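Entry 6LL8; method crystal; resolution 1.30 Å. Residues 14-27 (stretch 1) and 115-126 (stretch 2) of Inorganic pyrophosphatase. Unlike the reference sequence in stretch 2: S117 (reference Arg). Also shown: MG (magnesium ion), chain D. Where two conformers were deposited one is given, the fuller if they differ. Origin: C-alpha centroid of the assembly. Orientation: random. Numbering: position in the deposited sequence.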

# COMPACT_ATOMS: atom_id res chain seq x y z
N SER A 14 -3.55 5.11 0.10
CA SER A 14 -4.15 5.91 1.17
C SER A 14 -3.37 5.76 2.46
O SER A 14 -3.23 6.75 3.20
CB SER A 14 -5.61 5.59 1.33
OG SER A 14 -6.32 5.90 0.16
N ASP A 15 -2.93 4.57 2.82
CA ASP A 15 -2.16 4.41 4.05
C ASP A 15 -0.90 5.26 4.01
O ASP A 15 -0.58 5.96 4.98
CB ASP A 15 -1.83 2.94 4.24
CG ASP A 15 -1.31 2.49 5.58
OD1 ASP A 15 -1.57 3.21 6.58
OD2 ASP A 15 -0.71 1.39 5.65
N SER A 16 -0.18 5.23 2.91
CA SER A 16 1.05 6.02 2.76
C SER A 16 0.77 7.51 2.82
O SER A 16 1.60 8.26 3.35
CB SER A 16 1.77 5.65 1.48
OG SER A 16 2.58 4.50 1.61
N ILE A 17 -0.29 7.99 2.20
CA ILE A 17 -0.61 9.44 2.16
C ILE A 17 -1.15 9.86 3.51
O ILE A 17 -0.68 10.83 4.13
CB ILE A 17 -1.57 9.76 1.02
CG1 ILE A 17 -0.92 9.46 -0.33
CG2 ILE A 17 -2.09 11.17 1.13
CD1 ILE A 17 0.30 10.30 -0.68
N CYS A 18 -2.20 9.19 3.96
CA CYS A 18 -2.87 9.57 5.22
C CYS A 18 -1.94 9.37 6.39
O CYS A 18 -1.96 10.16 7.34
CB CYS A 18 -4.17 8.79 5.39
SG CYS A 18 -5.37 9.14 4.06
N GLY A 19 -1.15 8.30 6.35
CA GLY A 19 -0.18 8.09 7.42
C GLY A 19 0.89 9.14 7.48
O GLY A 19 1.30 9.57 8.57
N ALA A 20 1.36 9.62 6.33
CA ALA A 20 2.35 10.72 6.33
C ALA A 20 1.73 11.97 6.98
O ALA A 20 2.39 12.63 7.80
CB ALA A 20 2.82 11.00 4.95
N ILE A 21 0.50 12.29 6.63
CA ILE A 21 -0.20 13.47 7.21
C ILE A 21 -0.35 13.26 8.71
O ILE A 21 -0.05 14.16 9.51
CB ILE A 21 -1.55 13.68 6.53
CG1 ILE A 21 -1.38 14.07 5.07
CG2 ILE A 21 -2.36 14.73 7.29
CD1 ILE A 21 -2.66 14.09 4.26
N ALA A 22 -0.83 12.09 9.11
CA ALA A 22 -1.14 11.83 10.52
C ALA A 22 0.14 11.82 11.37
O ALA A 22 0.15 12.39 12.49
CB ALA A 22 -1.88 10.52 10.65
N LEU A 23 1.21 11.20 10.90
CA LEU A 23 2.44 11.16 11.69
C LEU A 23 3.11 12.51 11.67
O LEU A 23 3.66 12.92 12.72
CB LEU A 23 3.36 10.06 11.19
CG LEU A 23 4.69 9.95 11.93
CD1 LEU A 23 4.54 9.81 13.42
CD2 LEU A 23 5.52 8.81 11.36
N ALA A 24 3.11 13.26 10.56
CA ALA A 24 3.71 14.61 10.60
C ALA A 24 2.99 15.46 11.64
O ALA A 24 3.63 16.24 12.37
CB ALA A 24 3.67 15.26 9.25
N TYR A 25 1.67 15.38 11.72
CA TYR A 25 0.92 16.18 12.72
C TYR A 25 1.40 15.81 14.11
O TYR A 25 1.68 16.67 14.95
CB TYR A 25 -0.58 15.96 12.56
CG TYR A 25 -1.38 16.71 13.60
CD1 TYR A 25 -1.69 18.04 13.45
CD2 TYR A 25 -1.76 16.10 14.77
CE1 TYR A 25 -2.40 18.70 14.44
CE2 TYR A 25 -2.42 16.75 15.79
CZ TYR A 25 -2.76 18.06 15.61
OH TYR A 25 -3.44 18.75 16.61
N LEU A 26 1.47 14.51 14.41
CA LEU A 26 1.90 14.03 15.74
C LEU A 26 3.30 14.55 16.04
O LEU A 26 3.52 15.08 17.15
CB LEU A 26 1.88 12.51 15.74
CG LEU A 26 2.45 11.85 16.99
CD1 LEU A 26 1.75 12.33 18.26
CD2 LEU A 26 2.41 10.36 16.86
N LYS A 27 4.25 14.42 15.13
CA LYS A 27 5.63 14.88 15.36
C LYS A 27 5.62 16.39 15.65
O LYS A 27 6.29 16.82 16.60
CB LYS A 27 6.48 14.56 14.14
CG LYS A 27 6.87 13.10 14.05
CD LYS A 27 7.76 12.66 15.17
CE LYS A 27 8.54 11.41 14.86
NZ LYS A 27 9.45 11.07 15.95
N GLY A 115 -3.12 -4.77 10.31
CA GLY A 115 -3.78 -4.48 9.03
C GLY A 115 -3.42 -3.19 8.36
O GLY A 115 -3.65 -3.09 7.16
N CYS A 116 -2.88 -2.21 9.06
CA CYS A 116 -2.68 -0.88 8.47
C CYS A 116 -1.58 -0.13 9.20
O CYS A 116 -1.55 -0.17 10.44
CB CYS A 116 -3.99 -0.13 8.49
SG CYS A 116 -3.91 1.47 7.67
N SER A 117 -0.74 0.61 8.48
CA SER A 117 0.26 1.45 9.16
C SER A 117 -0.42 2.45 10.08
O SER A 117 0.13 2.79 11.14
CB SER A 117 1.12 2.21 8.18
OG SER A 117 1.86 1.38 7.32
N ASN A 118 -1.58 2.96 9.71
CA ASN A 118 -2.28 3.97 10.52
C ASN A 118 -2.76 3.38 11.83
O ASN A 118 -2.95 4.17 12.78
CB ASN A 118 -3.39 4.67 9.74
CG ASN A 118 -2.89 5.82 8.90
OD1 ASN A 118 -2.79 6.94 9.43
ND2 ASN A 118 -2.47 5.58 7.66
N THR A 119 -2.95 2.07 11.93
CA THR A 119 -3.24 1.44 13.25
C THR A 119 -2.05 1.65 14.17
O THR A 119 -2.21 1.95 15.38
CB THR A 119 -3.60 -0.02 13.05
OG1 THR A 119 -4.76 -0.05 12.23
CG2 THR A 119 -3.84 -0.75 14.35
N VAL A 120 -0.84 1.48 13.64
CA VAL A 120 0.39 1.68 14.43
C VAL A 120 0.55 3.18 14.74
O VAL A 120 0.93 3.55 15.85
CB VAL A 120 1.61 1.12 13.70
CG1 VAL A 120 2.82 1.20 14.62
CG2 VAL A 120 1.38 -0.30 13.24
N ILE A 121 0.27 4.07 13.79
CA ILE A 121 0.36 5.51 14.09
C ILE A 121 -0.61 5.86 15.21
O ILE A 121 -0.26 6.66 16.06
CB ILE A 121 0.16 6.32 12.80
CG1 ILE A 121 1.28 6.02 11.81
CG2 ILE A 121 0.08 7.80 13.11
CD1 ILE A 121 1.05 6.57 10.41
N LYS A 122 -1.79 5.27 15.25
CA LYS A 122 -2.72 5.55 16.37
C LYS A 122 -2.05 5.12 17.68
O LYS A 122 -2.17 5.84 18.68
CB LYS A 122 -4.05 4.86 16.11
CG LYS A 122 -5.21 5.43 16.88
CD LYS A 122 -5.36 5.01 18.24
CE LYS A 122 -6.65 5.61 18.83
NZ LYS A 122 -6.78 5.10 20.19
N MET A 123 -1.37 3.99 17.68
CA MET A 123 -0.63 3.55 18.90
C MET A 123 0.42 4.60 19.28
O MET A 123 0.65 4.80 20.48
CB MET A 123 0.09 2.22 18.67
CG MET A 123 -0.83 1.05 18.51
SD MET A 123 0.17 -0.37 17.96
CE MET A 123 -1.11 -1.61 17.72
N MET A 124 1.02 5.26 18.31
CA MET A 124 1.99 6.33 18.62
C MET A 124 1.29 7.53 19.27
O MET A 124 1.79 8.07 20.27
CB MET A 124 2.73 6.72 17.35
CG MET A 124 3.52 5.61 16.74
SD MET A 124 4.28 6.00 15.15
CE MET A 124 5.61 7.05 15.68
N TYR A 125 0.15 7.94 18.76
CA TYR A 125 -0.61 9.02 19.40
C TYR A 125 -0.92 8.63 20.85
O TYR A 125 -0.80 9.48 21.74
CB TYR A 125 -1.93 9.33 18.69
CG TYR A 125 -1.81 10.24 17.50
CD1 TYR A 125 -1.56 9.78 16.22
CD2 TYR A 125 -2.12 11.58 17.65
CE1 TYR A 125 -1.52 10.64 15.14
CE2 TYR A 125 -2.09 12.45 16.59
CZ TYR A 125 -1.81 11.98 15.31
OH TYR A 125 -1.81 12.87 14.26
N ASP A 126 -1.33 7.39 21.08
CA ASP A 126 -1.66 6.92 22.44
C ASP A 126 -0.42 7.00 23.32
O ASP A 126 -0.51 7.43 24.49
CB ASP A 126 -2.17 5.48 22.45
CG ASP A 126 -3.50 5.23 21.78
OD1 ASP A 126 -4.25 6.15 21.60
OD2 ASP A 126 -3.77 4.03 21.49
MG MG D . -0.42 -0.21 4.31

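Residues 14–27 form a continuous helix, and a second helix begins at S117 and runs alongside it in nearly the same direction, with an angle of 11° between the axes and a closest approach of 9.6 Å. The backbones come nearest at G19, whose CA lies 5.6 Å from the CA of N118. An ideal CB on G19 would lie only 3.2 Å from N118 ND2 and from I121 CD1, so the absent side chain leaves room for both.

The polar end of the contact centres on D15. Its OD2 binds the magnesium ion (MG) at 2.1 Å and accepts a hydrogen bond from S117 N at 2.9 Å, at the start of the second helix. D15 OD1 accepts from N118 ND2 at 2.8 Å and, weakly, from N118 N at 3.1 Å; the latter amide also makes a weak capping bond to C116 SG (3.4 Å). The N118 side chain fits among D15, C18, G19 and A22, although its buried OD1 finds no partner.

Farther along, the contact becomes largely apolar. I121 packs against A22 and L23, while M124 CE lies 3.7 Å from L23 CD1. L26 CB covers one face of the Y125 ring, 4.0 Å from its centroid, and Y125 OH donates to A22 O at 2.7 Å, giving this tyrosine a polar anchor within the packing. Together the stretches bury 590 Å².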